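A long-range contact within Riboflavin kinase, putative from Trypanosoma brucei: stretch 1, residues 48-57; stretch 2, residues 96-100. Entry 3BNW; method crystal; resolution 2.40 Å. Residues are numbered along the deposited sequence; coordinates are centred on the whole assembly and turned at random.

Stretch 1 (48-57) VMECLQPYKN
Stretch 2, residues 96-100: TLTVE

Packing of a helix and the 3-10 turn that follows it against a β-strand and the residues before it in the putative riboflavin kinase of Trypanosoma brucei. V48-C51 are helical, continuing a helix that begins earlier in the chain (L52 N to V48 O, 3.1 Å); 53-55 form a 3-10 segment (Y55 N to L52 O, 2.8 Å), and K56 is extended (phi/psi -73/149) before N57 turns to 78/27. In the second stretch, T98-E100 are β, with phi between -120 and -125, and the strand runs on beyond E100. The backbones come nearest at M49 and L97, CA to CA 6.0 Å. No hydrogen bond links the stretches among the modelled atoms; 294 Å² is buried, chiefly by methyls and methylenes packed at van der Waals distance, so dispersion and exclusion of water hold the contact.

The central bump is L97 (chi1 t, chi2 m), which points toward the first stretch and is covered more than any other residue here. M49, L52 and K56 form its hollow. M49 leaves sideways, but its m, t, p chain brings CE back to 3.4 Å from L97 N and 3.6 Å from L97 CB, closing over the base of the leucine. L52 (m, t) points toward the second stretch; its CD1 lies 3.6 Å from L97 CD1 and also 3.6 Å from V99 CG2, so one methyl bridges two side chains. K56 contributes its aliphatic CB, 3.8 Å from the other leucine methyl, L97 CD2, while its p, t, t, t chain leads the amine away.

Directions alternate along the second stretch: L97 and V99 (chi1 t) point toward the first, whereas T98 (chi1 m) points away, its OG1 donating to T96 O at 2.9 Å. T96, modelled only to CB, lies at the margin, its C 4.2 Å from M49 CE.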

# COMPACT_ATOMS: atom_id res chain seq x y z
N VAL A 48 -15.08 -3.97 -2.71
CA VAL A 48 -13.65 -3.76 -2.85
C VAL A 48 -12.85 -4.94 -2.30
O VAL A 48 -11.79 -5.27 -2.84
CB VAL A 48 -13.21 -2.43 -2.19
CG1 VAL A 48 -11.69 -2.30 -2.19
CG2 VAL A 48 -13.85 -1.25 -2.90
N MET A 49 -13.35 -5.56 -1.23
CA MET A 49 -12.77 -6.80 -0.71
C MET A 49 -12.75 -7.91 -1.78
O MET A 49 -11.81 -8.71 -1.83
CB MET A 49 -13.55 -7.29 0.52
CG MET A 49 -13.19 -6.58 1.82
SD MET A 49 -13.97 -7.28 3.29
CE MET A 49 -13.60 -9.02 3.11
N GLU A 50 -13.79 -7.95 -2.61
CA GLU A 50 -13.89 -8.92 -3.70
C GLU A 50 -12.83 -8.66 -4.78
O GLU A 50 -12.22 -9.60 -5.28
CB GLU A 50 -15.28 -8.90 -4.33
CG GLU A 50 -15.56 -10.08 -5.27
CD GLU A 50 -16.91 -10.00 -5.96
OE1 GLU A 50 -17.40 -8.87 -6.22
OE2 GLU A 50 -17.49 -11.06 -6.27
N CYS A 51 -12.65 -7.40 -5.13
CA CYS A 51 -11.62 -7.01 -6.09
C CYS A 51 -10.21 -7.40 -5.64
O CYS A 51 -9.37 -7.76 -6.46
CB CYS A 51 -11.67 -5.49 -6.33
SG CYS A 51 -13.04 -4.94 -7.36
N LEU A 52 -9.97 -7.33 -4.33
CA LEU A 52 -8.64 -7.59 -3.77
C LEU A 52 -8.32 -9.08 -3.60
O LEU A 52 -7.16 -9.43 -3.34
CB LEU A 52 -8.49 -6.87 -2.43
CG LEU A 52 -8.53 -5.34 -2.51
CD1 LEU A 52 -8.73 -4.74 -1.13
CD2 LEU A 52 -7.28 -4.80 -3.18
N GLN A 53 -9.31 -9.94 -3.75
CA GLN A 53 -9.13 -11.38 -3.52
C GLN A 53 -7.91 -11.98 -4.24
O GLN A 53 -7.18 -12.76 -3.63
CB GLN A 53 -10.40 -12.16 -3.87
CG GLN A 53 -11.55 -11.98 -2.87
CD GLN A 53 -11.20 -12.45 -1.45
OE1 GLN A 53 -11.36 -11.71 -0.48
NE2 GLN A 53 -10.71 -13.68 -1.33
N PRO A 54 -7.67 -11.62 -5.51
CA PRO A 54 -6.50 -12.18 -6.19
C PRO A 54 -5.14 -11.75 -5.62
O PRO A 54 -4.11 -12.23 -6.09
CB PRO A 54 -6.64 -11.66 -7.63
CG PRO A 54 -8.02 -11.13 -7.74
CD PRO A 54 -8.41 -10.69 -6.38
N TYR A 55 -5.14 -10.85 -4.64
CA TYR A 55 -3.91 -10.30 -4.08
C TYR A 55 -3.69 -10.69 -2.62
O TYR A 55 -2.74 -10.22 -1.99
CB TYR A 55 -3.94 -8.77 -4.21
CG TYR A 55 -4.21 -8.31 -5.62
CD1 TYR A 55 -5.49 -7.90 -6.01
CD2 TYR A 55 -3.21 -8.31 -6.58
CE1 TYR A 55 -5.75 -7.49 -7.30
CE2 TYR A 55 -3.46 -7.90 -7.88
CZ TYR A 55 -4.73 -7.48 -8.23
OH TYR A 55 -4.99 -7.07 -9.52
N LYS A 56 -4.55 -11.56 -2.08
CA LYS A 56 -4.46 -11.95 -0.67
C LYS A 56 -3.28 -12.87 -0.43
O LYS A 56 -2.91 -13.66 -1.31
CB LYS A 56 -5.76 -12.61 -0.19
CG LYS A 56 -6.01 -14.04 -0.70
CD LYS A 56 -7.44 -14.45 -0.40
CE LYS A 56 -7.71 -15.90 -0.72
NZ LYS A 56 -9.12 -16.30 -0.41
N ASN A 57 -2.71 -12.78 0.77
CA ASN A 57 -1.54 -13.56 1.21
C ASN A 57 -0.24 -13.01 0.63
O ASN A 57 0.73 -13.74 0.47
CB ASN A 57 -1.71 -15.06 0.87
CG ASN A 57 -0.84 -15.97 1.73
OD1 ASN A 57 -0.24 -16.92 1.23
ND2 ASN A 57 -0.78 -15.69 3.03
N THR A 96 -11.48 -11.45 7.48
CA THR A 96 -11.85 -10.28 6.70
C THR A 96 -10.64 -9.70 5.96
O THR A 96 -9.69 -9.24 6.60
CB THR A 96 -12.47 -9.21 7.61
N LEU A 97 -10.67 -9.74 4.63
CA LEU A 97 -9.61 -9.16 3.82
C LEU A 97 -9.23 -7.76 4.35
O LEU A 97 -10.08 -6.87 4.46
CB LEU A 97 -10.04 -9.08 2.35
CG LEU A 97 -8.99 -8.89 1.24
CD1 LEU A 97 -8.41 -7.49 1.23
CD2 LEU A 97 -7.88 -9.92 1.35
N THR A 98 -7.96 -7.61 4.70
CA THR A 98 -7.42 -6.39 5.26
C THR A 98 -6.32 -5.89 4.33
O THR A 98 -5.65 -6.69 3.69
CB THR A 98 -6.83 -6.64 6.67
OG1 THR A 98 -7.82 -7.24 7.51
CG2 THR A 98 -6.35 -5.36 7.31
N VAL A 99 -6.17 -4.57 4.25
CA VAL A 99 -5.04 -3.96 3.54
C VAL A 99 -4.28 -3.07 4.51
O VAL A 99 -4.85 -2.16 5.10
CB VAL A 99 -5.48 -3.15 2.30
CG1 VAL A 99 -4.30 -2.38 1.71
CG2 VAL A 99 -6.10 -4.08 1.26
N GLU A 100 -3.00 -3.36 4.68
CA GLU A 100 -2.17 -2.73 5.70
C GLU A 100 -0.95 -2.11 5.03
O GLU A 100 0.02 -2.82 4.74
CB GLU A 100 -1.76 -3.78 6.73
CG GLU A 100 -1.18 -3.22 8.00
CD GLU A 100 -0.79 -4.30 8.99
OE1 GLU A 100 -1.34 -4.31 10.11
OE2 GLU A 100 0.06 -5.16 8.65